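Local coordinates for protein Alpha/beta hydrolase (Legionella pneumophila subsp. pneumophila str. Philadelphia 1, PDB 4EZI) that is of unknown function but has the alpha/beta-hydrolase fold and may act as a lipase, perhaps on triacylglycerols, at residues 220-223 and 224-228; 179-182 and 183-187; 357-360 and 361-364; 117-121 and 122-126; 290-293 and 294-298. All coordinates share one frame; numbering follows the deposited sequence.

Contact 1 (220-223 and 224-228)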
loop_
_atom_site.group_PDB
_atom_site.type_symbol
_atom_site.label_atom_id
_atom_site.label_comp_id
_atom_site.label_asym_id
_atom_site.label_seq_id
_atom_site.Cartn_x
_atom_site.Cartn_y
_atom_site.Cartn_z
ATOM N N ALA A 220 -6.735 -0.720 16.322
ATOM C CA ALA A 220 -7.446 -1.033 15.080
ATOM C C ALA A 220 -6.565 -1.828 14.126
ATOM O O ALA A 220 -7.019 -2.794 13.515
ATOM C CB ALA A 220 -7.986 0.229 14.428
ATOM N N TYR A 221 -5.309 -1.419 13.940
ATOM C CA TYR A 221 -4.419 -2.152 13.062
ATOM C C TYR A 221 -4.269 -3.608 13.532
ATOM O O TYR A 221 -4.259 -4.546 12.734
ATOM C CB TYR A 221 -3.034 -1.515 13.023
ATOM C CG TYR A 221 -2.899 -0.122 12.461
ATOM C CD1 TYR A 221 -3.653 0.307 11.387
ATOM C CD2 TYR A 221 -1.955 0.736 12.966
ATOM C CE1 TYR A 221 -3.451 1.567 10.818
ATOM C CE2 TYR A 221 -1.744 1.995 12.419
ATOM C CZ TYR A 221 -2.521 2.409 11.344
ATOM O OH TYR A 221 -2.313 3.646 10.783
ATOM N N LEU A 222 -4.034 -3.797 14.825
ATOM C CA LEU A 222 -3.788 -5.141 15.350
ATOM C C LEU A 222 -5.034 -5.997 15.290
ATOM O O LEU A 222 -4.952 -7.192 14.999
ATOM C CB LEU A 222 -3.232 -5.080 16.780
ATOM C CG LEU A 222 -1.814 -4.509 16.854
ATOM C CD1 LEU A 222 -1.453 -4.225 18.307
ATOM C CD2 LEU A 222 -0.777 -5.413 16.211
ATOM N N ALA A 223 -6.179 -5.401 15.590
ATOM C CA ALA A 223 -7.449 -6.124 15.472
ATOM C C ALA A 223 -7.640 -6.621 14.018
ATOM O O ALA A 223 -7.933 -7.796 13.775
ATOM C CB ALA A 223 -8.589 -5.207 15.880
ATOM N N TYR A 224 -7.414 -5.724 13.069
ATOM C CA TYR A 224 -7.560 -6.077 11.653
ATOM C C TYR A 224 -6.588 -7.186 11.271
ATOM O O TYR A 224 -6.926 -8.168 10.603
ATOM C CB TYR A 224 -7.322 -4.816 10.820
ATOM C CG TYR A 224 -7.800 -4.725 9.384
ATOM C CD1 TYR A 224 -8.638 -5.661 8.800
ATOM C CD2 TYR A 224 -7.470 -3.615 8.637
ATOM C CE1 TYR A 224 -9.157 -5.458 7.533
ATOM C CE2 TYR A 224 -8.001 -3.406 7.354
ATOM C CZ TYR A 224 -8.829 -4.329 6.805
ATOM O OH TYR A 224 -9.377 -4.119 5.564
ATOM N N PHE A 225 -5.333 -7.037 11.697
ATOM C CA PHE A 225 -4.310 -7.960 11.303
ATOM C C PHE A 225 -4.579 -9.380 11.798
ATOM O O PHE A 225 -4.557 -10.332 11.034
ATOM C CB PHE A 225 -2.917 -7.487 11.787
ATOM C CG PHE A 225 -1.812 -8.415 11.363
ATOM C CD1 PHE A 225 -1.359 -8.403 10.055
ATOM C CD2 PHE A 225 -1.286 -9.353 12.229
ATOM C CE1 PHE A 225 -0.414 -9.281 9.609
ATOM C CE2 PHE A 225 -0.321 -10.240 11.776
ATOM C CZ PHE A 225 0.112 -10.197 10.469
ATOM N N PHE A 226 -4.811 -9.525 13.095
ATOM C CA PHE A 226 -5.011 -10.862 13.636
ATOM C C PHE A 226 -6.359 -11.452 13.265
ATOM O O PHE A 226 -6.478 -12.663 13.072
ATOM C CB PHE A 226 -4.719 -10.910 15.145
ATOM C CG PHE A 226 -3.255 -10.762 15.453
ATOM C CD1 PHE A 226 -2.374 -11.785 15.145
ATOM C CD2 PHE A 226 -2.771 -9.614 15.997
ATOM C CE1 PHE A 226 -1.007 -11.657 15.399
ATOM C CE2 PHE A 226 -1.409 -9.477 16.264
ATOM C CZ PHE A 226 -0.532 -10.489 15.954
ATOM N N TYR A 227 -7.398 -10.615 13.129
ATOM C CA TYR A 227 -8.686 -11.127 12.666
ATOM C C TYR A 227 -8.554 -11.693 11.248
ATOM O O TYR A 227 -9.011 -12.806 10.944
ATOM C CB TYR A 227 -9.761 -10.041 12.758
ATOM C CG TYR A 227 -11.082 -10.467 12.192
ATOM C CD1 TYR A 227 -11.738 -11.588 12.653
ATOM C CD2 TYR A 227 -11.673 -9.770 11.166
ATOM C CE1 TYR A 227 -12.954 -12.007 12.115
ATOM C CE2 TYR A 227 -12.880 -10.173 10.618
ATOM C CZ TYR A 227 -13.513 -11.308 11.086
ATOM O OH TYR A 227 -14.721 -11.720 10.545
ATOM N N SER A 228 -7.897 -10.936 10.375
ATOM C CA SER A 228 -7.721 -11.350 8.994
ATOM C C SER A 228 -6.789 -12.556 8.880
ATOM O O SER A 228 -7.049 -13.481 8.104
ATOM C CB SER A 228 -7.183 -10.150 8.194
ATOM O OG SER A 228 -6.987 -10.512 6.833
#
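Leu-222 and Phe-226, one helical turn apart, run alongside each other in a common direction. The touch is made by one methyl and one ring carbon, Leu-222 CD2 to Phe-226 CE2, at 4.1 Å. Both side chains leave the backbone with CG anti to the carbonyl carbon (chi1 -69° and -70°), which gives them their shared heading. The Phe-226 ring also meets its neighbour in sequence: CD2 of Phe-225 stands 3.7 Å above the Phe-226 ring plane, over its centre. Phe-226 CE1 in turn lies in the plane of the Phe-225 ring, at its edge. The backbone here is regular alpha-helix. Phe-226 N donates to Leu-222 O at 3.0 Å, almost straight at 176°. Tyr-224 points elsewhere; its OH bonds to Arg-84 O and its ring stacks on Tyr-131. Within the fold, helix 218-233 lays Leu-222 on Met-207 and Val-210 of helix 203-212, where Phe-226 meets Trp-203, while Ala-223 and Tyr-227 pack on Ile-251 of helix 247-254.

Contact 2 (179-182 and 183-187)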
loop_
_atom_site.group_PDB
_atom_site.type_symbol
_atom_site.label_atom_id
_atom_site.label_comp_id
_atom_site.label_asym_id
_atom_site.label_seq_id
_atom_site.Cartn_x
_atom_site.Cartn_y
_atom_site.Cartn_z
ATOM N N PHE A 179 7.753 -5.319 -5.328
ATOM C CA PHE A 179 9.108 -5.164 -5.889
ATOM C C PHE A 179 9.900 -6.481 -5.827
ATOM O O PHE A 179 10.478 -6.930 -6.824
ATOM C CB PHE A 179 9.781 -4.072 -5.087
ATOM C CG PHE A 179 11.171 -3.653 -5.544
ATOM C CD1 PHE A 179 11.637 -3.765 -6.853
ATOM C CD2 PHE A 179 11.996 -3.069 -4.604
ATOM C CE1 PHE A 179 12.904 -3.286 -7.194
ATOM C CE2 PHE A 179 13.239 -2.565 -4.948
ATOM C CZ PHE A 179 13.689 -2.692 -6.244
ATOM N N GLU A 180 9.874 -7.134 -4.660
ATOM C CA GLU A 180 10.555 -8.389 -4.471
ATOM C C GLU A 180 10.052 -9.437 -5.450
ATOM O O GLU A 180 10.850 -10.163 -6.068
ATOM C CB GLU A 180 10.391 -8.850 -3.009
ATOM C CG GLU A 180 11.086 -10.139 -2.689
ATOM C CD GLU A 180 10.888 -10.569 -1.273
ATOM O OE1 GLU A 180 9.785 -10.322 -0.733
ATOM O OE2 GLU A 180 11.816 -11.175 -0.699
HETATM N N MSE A 181 8.738 -9.550 -5.572
HETATM C CA MSE A 181 8.133 -10.556 -6.423
HETATM C C MSE A 181 8.348 -10.273 -7.901
HETATM O O MSE A 181 8.527 -11.208 -8.681
HETATM C CB MSE A 181 6.649 -10.714 -6.099
HETATM C CG MSE A 181 5.972 -11.863 -6.829
HETATM SE SE MSE A 181 4.111 -12.115 -6.342
HETATM C CE MSE A 181 4.349 -12.965 -4.591
ATOM N N LEU A 182 8.327 -9.009 -8.294
ATOM C CA LEU A 182 8.673 -8.662 -9.674
ATOM C C LEU A 182 10.100 -9.106 -10.014
ATOM O O LEU A 182 10.343 -9.726 -11.051
ATOM C CB LEU A 182 8.513 -7.163 -9.926
ATOM C CG LEU A 182 7.069 -6.660 -10.104
ATOM C CD1 LEU A 182 7.080 -5.138 -10.170
ATOM C CD2 LEU A 182 6.407 -7.276 -11.338
ATOM N N ALA A 183 11.041 -8.813 -9.123
ATOM C CA ALA A 183 12.436 -9.171 -9.356
ATOM C C ALA A 183 12.596 -10.691 -9.439
ATOM O O ALA A 183 13.382 -11.202 -10.237
ATOM C CB ALA A 183 13.328 -8.579 -8.270
ATOM N N LYS A 184 11.857 -11.423 -8.620
ATOM C CA LYS A 184 11.965 -12.880 -8.578
ATOM C C LYS A 184 11.247 -13.547 -9.743
ATOM O O LYS A 184 11.838 -14.410 -10.416
ATOM C CB LYS A 184 11.416 -13.414 -7.256
ATOM C CG LYS A 184 11.365 -14.952 -7.171
ATOM C CD LYS A 184 10.694 -15.412 -5.885
ATOM C CE LYS A 184 10.096 -16.818 -6.053
ATOM N NZ LYS A 184 9.229 -17.236 -4.894
ATOM N N GLU A 185 9.985 -13.187 -9.975
ATOM C CA GLU A 185 9.097 -13.907 -10.897
ATOM C C GLU A 185 8.990 -13.279 -12.280
ATOM O O GLU A 185 8.603 -13.957 -13.239
ATOM C CB GLU A 185 7.680 -14.068 -10.296
ATOM C CG GLU A 185 7.600 -14.832 -8.949
ATOM C CD GLU A 185 6.156 -15.144 -8.491
ATOM O OE1 GLU A 185 5.225 -15.125 -9.333
ATOM O OE2 GLU A 185 5.955 -15.411 -7.278
ATOM N N TYR A 186 9.302 -11.989 -12.377
ATOM C CA TYR A 186 9.227 -11.252 -13.631
ATOM C C TYR A 186 10.529 -10.496 -13.844
ATOM O O TYR A 186 10.535 -9.278 -13.996
ATOM C CB TYR A 186 8.021 -10.305 -13.603
ATOM C CG TYR A 186 6.710 -11.034 -13.377
ATOM C CD1 TYR A 186 5.992 -11.569 -14.446
ATOM C CD2 TYR A 186 6.215 -11.241 -12.093
ATOM C CE1 TYR A 186 4.799 -12.260 -14.228
ATOM C CE2 TYR A 186 5.023 -11.924 -11.873
ATOM C CZ TYR A 186 4.332 -12.429 -12.940
ATOM O OH TYR A 186 3.157 -13.094 -12.690
ATOM N N PRO A 187 11.671 -11.223 -13.862
ATOM C CA PRO A 187 12.983 -10.540 -13.912
ATOM C C PRO A 187 13.245 -9.690 -15.154
ATOM O O PRO A 187 14.066 -8.776 -15.091
ATOM C CB PRO A 187 13.996 -11.694 -13.820
ATOM C CG PRO A 187 13.250 -12.875 -14.315
ATOM C CD PRO A 187 11.837 -12.682 -13.821
#
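With CG of Met-181 anti to its backbone N (chi1 -173°) and CG of Glu-185 beside its own N (chi1 -59°), the two side chains converge one turn apart near the end of a helix. Met-181 is selenomethionine. Its chain runs straight past CG and bends at the selenium. The closest approach is Met-181 CG to Glu-185 OE2, 3.6 Å, with the selenium atom SE of Met-181 at 3.9 Å from the same OE2. This is van der Waals contact of the selenomethionine chain with a carboxylate, and the two chains lie at a slant to each other.

Leu-182 and Tyr-186 form the second pair. CD2 of Leu-182 reaches CD2 of the Tyr-186 ring at 4.0 Å, obliquely to the ring, and also nears Tyr-186 CB. The backbone carries four i to i+4 bonds. That from Glu-185 N to Met-181 O is 2.8 Å long. The last, Tyr-186 N to Leu-182 O, is also 2.8 Å but more bent, at 139°. Tyr-186 is the first residue to leave helical geometry, and Pro-187 follows with no N-H to give.

The helix, 170-185, links strands 162-168 and 193-197 in a beta-alpha-beta unit. Leu-182 rests on Leu-165 of the first strand. Met-181 and Leu-182 both meet Ile-142 of helix 134-154, and the Tyr-186 ring meets Phe-146 there edge-to-face.

Contact 3 (357-360 and 361-364)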
loop_
_atom_site.group_PDB
_atom_site.type_symbol
_atom_site.label_atom_id
_atom_site.label_comp_id
_atom_site.label_asym_id
_atom_site.label_seq_id
_atom_site.Cartn_x
_atom_site.Cartn_y
_atom_site.Cartn_z
ATOM N N PHE A 357 4.007 15.254 2.624
ATOM C CA PHE A 357 5.446 15.466 2.494
ATOM C C PHE A 357 6.123 14.241 1.886
ATOM O O PHE A 357 6.993 14.357 1.015
ATOM C CB PHE A 357 6.077 15.796 3.855
ATOM C CG PHE A 357 5.596 17.091 4.463
ATOM C CD1 PHE A 357 4.424 17.125 5.177
ATOM C CD2 PHE A 357 6.312 18.281 4.322
ATOM C CE1 PHE A 357 3.945 18.294 5.718
ATOM C CE2 PHE A 357 5.826 19.466 4.875
ATOM C CZ PHE A 357 4.648 19.467 5.560
ATOM N N VAL A 358 5.730 13.059 2.339
ATOM C CA VAL A 358 6.237 11.808 1.795
ATOM C C VAL A 358 5.825 11.656 0.326
ATOM O O VAL A 358 6.671 11.274 -0.509
ATOM C CB VAL A 358 5.805 10.615 2.652
ATOM C CG1 VAL A 358 6.112 9.294 1.949
ATOM C CG2 VAL A 358 6.477 10.691 4.031
ATOM N N LEU A 359 4.566 11.951 -0.003
ATOM C CA LEU A 359 4.145 11.881 -1.406
ATOM C C LEU A 359 5.015 12.776 -2.298
ATOM O O LEU A 359 5.383 12.395 -3.413
ATOM C CB LEU A 359 2.643 12.187 -1.524
ATOM C CG LEU A 359 1.945 12.147 -2.898
ATOM C CD1 LEU A 359 2.218 10.882 -3.658
ATOM C CD2 LEU A 359 0.435 12.357 -2.732
ATOM N N LYS A 360 5.301 13.983 -1.822
ATOM C CA LYS A 360 6.137 14.920 -2.595
ATOM C C LYS A 360 7.525 14.331 -2.841
ATOM O O LYS A 360 8.047 14.404 -3.960
ATOM C CB LYS A 360 6.224 16.263 -1.863
ATOM C CG LYS A 360 7.052 17.333 -2.556
ATOM C CD LYS A 360 6.660 17.601 -3.973
ATOM C CE LYS A 360 7.274 18.929 -4.508
ATOM N NZ LYS A 360 8.616 19.229 -3.911
ATOM N N GLU A 361 8.099 13.715 -1.814
ATOM C CA GLU A 361 9.382 13.045 -1.971
ATOM C C GLU A 361 9.331 11.915 -2.974
ATOM O O GLU A 361 10.289 11.703 -3.730
ATOM C CB GLU A 361 9.928 12.541 -0.651
ATOM C CG GLU A 361 10.206 13.605 0.404
ATOM C CD GLU A 361 11.260 14.648 0.031
ATOM O OE1 GLU A 361 12.165 14.372 -0.777
ATOM O OE2 GLU A 361 11.189 15.762 0.599
ATOM N N GLN A 362 8.248 11.143 -2.960
ATOM C CA GLN A 362 8.102 10.045 -3.920
ATOM C C GLN A 362 8.103 10.570 -5.352
ATOM O O GLN A 362 8.833 10.064 -6.199
ATOM C CB GLN A 362 6.814 9.247 -3.637
ATOM C CG GLN A 362 6.872 8.488 -2.329
ATOM C CD GLN A 362 5.522 7.926 -1.911
ATOM O OE1 GLN A 362 4.474 8.497 -2.197
ATOM N NE2 GLN A 362 5.536 6.793 -1.220
ATOM N N VAL A 363 7.279 11.573 -5.612
ATOM C CA VAL A 363 7.225 12.167 -6.955
ATOM C C VAL A 363 8.601 12.679 -7.401
ATOM O O VAL A 363 9.043 12.438 -8.512
ATOM C CB VAL A 363 6.175 13.327 -7.061
ATOM C CG1 VAL A 363 6.247 14.012 -8.461
ATOM C CG2 VAL A 363 4.769 12.825 -6.756
ATOM N N ASP A 364 9.276 13.375 -6.494
ATOM C CA ASP A 364 10.590 13.933 -6.813
ATOM C C ASP A 364 11.620 12.838 -7.107
ATOM O O ASP A 364 12.464 12.985 -7.997
ATOM C CB ASP A 364 11.078 14.831 -5.697
ATOM C CG ASP A 364 10.352 16.152 -5.628
ATOM O OD1 ASP A 364 9.705 16.568 -6.608
ATOM O OD2 ASP A 364 10.484 16.815 -4.575
HETATM O O HOH W 1 8.493 16.778 1.142
HETATM O O HOH W 2 9.417 19.298 -6.948
#
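Lys-360 meets Asp-364 in a salt bridge one helical turn on, and with Glu-361 it has the most surface buried here. Lys-360 NZ lies 3.1 Å from Asp-364 OD2 and uses the syn lone pair of that oxygen. The lysine chain bends at chi2 (53°) and again at chi4, which brings its amine round to the carboxylate oxygens. A water accepts a weak bond from Lys-360 NZ and donates to Asp-364 OD1 at 2.8 Å, so both carboxylate oxygens are engaged.

Glu-361 bends too, at chi2. A second water donates to Phe-357 O and to Glu-361 OE2, 2.9 Å each, and ties the carboxylate to the backbone one turn back. Phe-357 O also takes the N-H of Glu-361, at 3.1 Å.

On the buried flank Gln-362 slants across Val-358, with Val-358 CG1 4.1 Å from Gln-362 NE2. The amide of Gln-362 is held farther out: NE2 donates to Ala-195 O and Gly-167 O. Gly-167 belongs to a GxSxG sequence that fits the nucleophile elbow. The arrangement is that of an amphipathic alpha-helix, 355-370, packed against the central sheet of an alpha/beta-hydrolase.

Contact 4 (117-121 and 122-126)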
loop_
_atom_site.group_PDB
_atom_site.type_symbol
_atom_site.label_atom_id
_atom_site.label_comp_id
_atom_site.label_asym_id
_atom_site.label_seq_id
_atom_site.Cartn_x
_atom_site.Cartn_y
_atom_site.Cartn_z
ATOM N N ASP A 117 -7.194 -1.963 -5.658
ATOM C CA ASP A 117 -7.999 -1.866 -4.451
ATOM C C ASP A 117 -7.539 -2.789 -3.333
ATOM O O ASP A 117 -7.756 -2.492 -2.159
ATOM C CB ASP A 117 -9.486 -2.163 -4.736
ATOM C CG ASP A 117 -10.173 -1.124 -5.578
ATOM O OD1 ASP A 117 -9.684 0.019 -5.697
ATOM O OD2 ASP A 117 -11.257 -1.450 -6.109
ATOM N N TYR A 118 -6.961 -3.917 -3.723
ATOM C CA TYR A 118 -6.593 -5.086 -2.888
ATOM C C TYR A 118 -7.775 -6.058 -2.750
ATOM O O TYR A 118 -8.943 -5.710 -2.915
ATOM C CB TYR A 118 -6.111 -4.757 -1.480
ATOM C CG TYR A 118 -4.932 -3.846 -1.338
ATOM C CD1 TYR A 118 -3.908 -3.797 -2.252
ATOM C CD2 TYR A 118 -4.815 -3.073 -0.198
ATOM C CE1 TYR A 118 -2.813 -2.963 -2.059
ATOM C CE2 TYR A 118 -3.718 -2.269 0.011
ATOM C CZ TYR A 118 -2.704 -2.196 -0.923
ATOM O OH TYR A 118 -1.591 -1.399 -0.701
ATOM N N LEU A 119 -7.447 -7.300 -2.444
ATOM C CA LEU A 119 -8.453 -8.318 -2.165
ATOM C C LEU A 119 -9.307 -7.942 -0.968
ATOM O O LEU A 119 -8.850 -7.300 -0.013
ATOM C CB LEU A 119 -7.780 -9.661 -1.914
ATOM C CG LEU A 119 -6.957 -10.229 -3.063
ATOM C CD1 LEU A 119 -6.462 -11.628 -2.672
ATOM C CD2 LEU A 119 -7.722 -10.255 -4.374
ATOM N N GLY A 120 -10.570 -8.359 -1.015
ATOM C CA GLY A 120 -11.514 -8.099 0.046
ATOM C C GLY A 120 -12.088 -6.698 0.063
ATOM O O GLY A 120 -12.884 -6.372 0.945
ATOM N N LEU A 121 -11.693 -5.870 -0.897
ATOM C CA LEU A 121 -12.127 -4.479 -0.965
ATOM C C LEU A 121 -12.632 -4.209 -2.387
ATOM O O LEU A 121 -12.460 -5.015 -3.302
ATOM C CB LEU A 121 -11.006 -3.525 -0.594
ATOM C CG LEU A 121 -10.402 -3.744 0.788
ATOM C CD1 LEU A 121 -9.132 -2.907 0.946
ATOM C CD2 LEU A 121 -11.375 -3.454 1.929
ATOM N N GLY A 122 -13.244 -3.050 -2.582
ATOM C CA GLY A 122 -13.794 -2.714 -3.899
ATOM C C GLY A 122 -14.829 -3.724 -4.340
ATOM O O GLY A 122 -15.723 -4.091 -3.571
ATOM N N ASP A 123 -14.683 -4.190 -5.569
ATOM C CA ASP A 123 -15.631 -5.141 -6.156
ATOM C C ASP A 123 -15.303 -6.590 -5.822
ATOM O O ASP A 123 -16.051 -7.492 -6.186
ATOM C CB ASP A 123 -15.629 -5.026 -7.693
ATOM C CG ASP A 123 -16.062 -3.668 -8.241
ATOM O OD1 ASP A 123 -16.672 -2.858 -7.531
ATOM O OD2 ASP A 123 -15.822 -3.462 -9.470
ATOM N N ASN A 124 -14.173 -6.856 -5.159
ATOM C CA ASN A 124 -13.740 -8.244 -4.952
ATOM C C ASN A 124 -14.685 -8.987 -4.019
ATOM O O ASN A 124 -15.097 -8.467 -2.999
ATOM C CB ASN A 124 -12.333 -8.264 -4.383
ATOM C CG ASN A 124 -11.819 -9.664 -4.173
ATOM O OD1 ASN A 124 -11.521 -10.053 -3.049
ATOM N ND2 ASN A 124 -11.663 -10.422 -5.259
ATOM N N GLU A 125 -15.001 -10.233 -4.364
ATOM C CA GLU A 125 -16.026 -10.961 -3.639
ATOM C C GLU A 125 -15.554 -11.556 -2.312
ATOM O O GLU A 125 -16.389 -11.945 -1.502
ATOM C CB GLU A 125 -16.617 -12.058 -4.526
ATOM C CG GLU A 125 -15.696 -13.211 -4.741
ATOM C CD GLU A 125 -16.357 -14.392 -5.436
ATOM O OE1 GLU A 125 -17.591 -14.577 -5.305
ATOM O OE2 GLU A 125 -15.623 -15.158 -6.090
ATOM N N LEU A 126 -14.243 -11.652 -2.075
ATOM C CA LEU A 126 -13.794 -12.107 -0.765
ATOM C C LEU A 126 -14.315 -11.123 0.270
ATOM O O LEU A 126 -14.332 -9.907 0.049
ATOM C CB LEU A 126 -12.275 -12.231 -0.681
ATOM C CG LEU A 126 -11.614 -13.202 -1.651
ATOM C CD1 LEU A 126 -10.094 -13.100 -1.653
ATOM C CD2 LEU A 126 -12.036 -14.630 -1.380
#
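Asn-124 folds its side chain back onto the backbone of Gly-120, in a loop made of two consecutive beta turns. The first is a type II turn from Tyr-118 to Leu-121, with Gly-120 at positive phi. The second is a type II' turn from Leu-121 to Asn-124, with Gly-122 at positive phi. Gly-120 N donates to Asn-124 OD1 at 2.8 Å in a nearly straight bond (169°). The N-H comes in tilted from the amide plane. Leu-126 N gives the same oxygen a second, weak bond of 3.3 Å. The type II' turn is closed by Asn-124 N to Leu-121 O, 3.1 Å, with the donor above the carbonyl plane.

Leu-119 and Leu-126 extend next to one another, CD1 to CD1 at 4.0 Å. CD2 of Leu-119 also flanks the Asn-124 amide.

Farther out, Asn-124 ND2 bonds to Thr-58 OG1, and together with the Gly-120 N bond to OD1 this fixes the rotation of the amide. Arg-87 NH1 serves both Gly-122 O and Asn-124 O, and the Asp-123 carboxylate makes salt bridges with Lys-45 and Arg-93. Asp-117 OD2 is hydrogen-bonded to Ser-92 and Ser-61, and the same oxygen sits 3.6 Å from Gly-122 CA. Across the loop, Gly-120 CA points a C-H at Leu-126 O, with the carbon 3.3 Å from the oxygen and an angle of 163° at the hydrogen.

Contact 5 (290-293 and 294-298); sequences RNTE and ILKIN
The first turn of helix 292-299 opens here, with Asn-291 at its N-cap position. Asn-291 O accepts the N-H of Leu-295 at 3.0 Å, in a bond of 161° at the hydrogen. The side chain of Asn-291 makes no capping bond; its ND2 instead donates to Tyr-235 O. CB of Asn-291 touches Leu-295 CD1 at 4.0 Å. The helix belongs to the helical part of this alpha/beta-hydrolase, and Leu-295 packs on Leu-229 of helix 218-233 and on Trp-203. On another flank the Glu-293 and Lys-296 chains keep each other company, heading the same way. Their salt bridge is long, Glu-293 OE2 to Lys-296 NZ 3.6 Å. The lysine bends at chi3 (61°), which turns its amine toward the carboxylate. Lys-296 CD also meets the methyl CG2 of Thr-292, at 3.9 Å, while Thr-292 OG1 bonds back to Asp-289 O.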
loop_
_atom_site.group_PDB
_atom_site.type_symbol
_atom_site.label_atom_id
_atom_site.label_comp_id
_atom_site.label_asym_id
_atom_site.label_seq_id
_atom_site.Cartn_x
_atom_site.Cartn_y
_atom_site.Cartn_z
ATOM N N ARG A 290 3.748 -19.810 19.103
ATOM C CA ARG A 290 4.119 -21.011 18.360
ATOM C C ARG A 290 4.212 -20.806 16.854
ATOM O O ARG A 290 4.803 -21.627 16.155
ATOM C CB ARG A 290 3.170 -22.166 18.685
ATOM C CG ARG A 290 1.748 -21.940 18.220
ATOM C CD ARG A 290 0.862 -22.983 18.802
ATOM N NE ARG A 290 -0.560 -22.861 18.473
ATOM C CZ ARG A 290 -1.450 -22.136 19.157
ATOM N NH1 ARG A 290 -1.065 -21.326 20.129
ATOM N NH2 ARG A 290 -2.737 -22.209 18.832
ATOM N N ASN A 291 3.640 -19.707 16.365
ATOM C CA ASN A 291 3.657 -19.374 14.931
ATOM C C ASN A 291 4.702 -18.336 14.548
ATOM O O ASN A 291 4.678 -17.824 13.423
ATOM C CB ASN A 291 2.265 -18.894 14.528
ATOM C CG ASN A 291 1.227 -19.948 14.779
ATOM O OD1 ASN A 291 1.251 -21.000 14.130
ATOM N ND2 ASN A 291 0.322 -19.695 15.718
ATOM N N THR A 292 5.619 -18.036 15.462
ATOM C CA THR A 292 6.551 -16.958 15.210
ATOM C C THR A 292 7.321 -17.115 13.891
ATOM O O THR A 292 7.514 -16.134 13.171
ATOM C CB THR A 292 7.488 -16.788 16.418
ATOM O OG1 THR A 292 6.721 -16.379 17.569
ATOM C CG2 THR A 292 8.528 -15.746 16.144
ATOM N N GLU A 293 7.763 -18.323 13.557
ATOM C CA GLU A 293 8.529 -18.475 12.326
ATOM C C GLU A 293 7.732 -18.134 11.052
ATOM O O GLU A 293 8.214 -17.400 10.190
ATOM C CB GLU A 293 9.206 -19.837 12.269
ATOM C CG GLU A 293 10.343 -19.992 13.317
ATOM C CD GLU A 293 11.332 -18.808 13.372
ATOM O OE1 GLU A 293 11.787 -18.344 12.302
ATOM O OE2 GLU A 293 11.650 -18.332 14.493
ATOM N N ILE A 294 6.493 -18.602 10.957
ATOM C CA ILE A 294 5.652 -18.290 9.808
ATOM C C ILE A 294 5.249 -16.801 9.788
ATOM O O ILE A 294 5.091 -16.201 8.710
ATOM C CB ILE A 294 4.428 -19.257 9.740
ATOM C CG1 ILE A 294 3.762 -19.222 8.356
ATOM C CG2 ILE A 294 3.449 -18.986 10.862
ATOM C CD1 ILE A 294 4.664 -19.748 7.238
ATOM N N LEU A 295 5.088 -16.200 10.965
ATOM C CA LEU A 295 4.793 -14.779 11.077
ATOM C C LEU A 295 5.955 -13.947 10.544
ATOM O O LEU A 295 5.751 -12.941 9.850
ATOM C CB LEU A 295 4.444 -14.405 12.510
ATOM C CG LEU A 295 3.113 -14.981 13.001
ATOM C CD1 LEU A 295 2.955 -14.920 14.519
ATOM C CD2 LEU A 295 1.945 -14.283 12.326
ATOM N N LYS A 296 7.186 -14.339 10.885
ATOM C CA LYS A 296 8.376 -13.685 10.346
ATOM C C LYS A 296 8.485 -13.819 8.834
ATOM O O LYS A 296 8.851 -12.864 8.154
ATOM C CB LYS A 296 9.648 -14.203 11.020
ATOM C CG LYS A 296 9.769 -13.732 12.444
ATOM C CD LYS A 296 10.844 -14.495 13.259
ATOM C CE LYS A 296 12.222 -14.375 12.715
ATOM N NZ LYS A 296 13.147 -15.163 13.602
ATOM N N ILE A 297 8.165 -14.996 8.308
ATOM C CA ILE A 297 8.174 -15.182 6.859
ATOM C C ILE A 297 7.176 -14.235 6.187
ATOM O O ILE A 297 7.492 -13.620 5.168
ATOM C CB ILE A 297 7.947 -16.644 6.426
ATOM C CG1 ILE A 297 9.070 -17.537 6.972
ATOM C CG2 ILE A 297 7.923 -16.745 4.892
ATOM C CD1 ILE A 297 10.469 -17.202 6.455
ATOM N N ASN A 298 5.964 -14.116 6.727
ATOM C CA ASN A 298 5.025 -13.168 6.157
ATOM C C ASN A 298 5.540 -11.738 6.193
ATOM O O ASN A 298 5.394 -11.005 5.220
ATOM C CB ASN A 298 3.678 -13.259 6.858
ATOM C CG ASN A 298 2.711 -12.208 6.351
ATOM O OD1 ASN A 298 2.318 -12.236 5.175
ATOM N ND2 ASN A 298 2.371 -11.245 7.205
#

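Along the chain the order is contact 4, contact 2, contact 1, contact 5, contact 3. Contacts 2 and 3 lie on helices 170-185 and 355-370, which pack against the central sheet; their centres are about 24 Å apart. Contact 4 is in the loop after strand 112-116 of that sheet. Contacts 1 and 5 are on helices 218-233 and 292-299, inserted between strands 193-197 and 310-314, consistent with a cap over the alpha/beta-hydrolase core. Their centres are about 16 Å apart, and Phe-225 CZ meets Asn-298 ND2 at 4.1 Å. Tyr-224 OH lies 4.2 Å from Leu-121 CD2, where helix 218-233 packs lightly on the contact 4 loop. Contacts 3 and 5, whose centres are about 33 Å apart, flank the chain's centre on opposite sides.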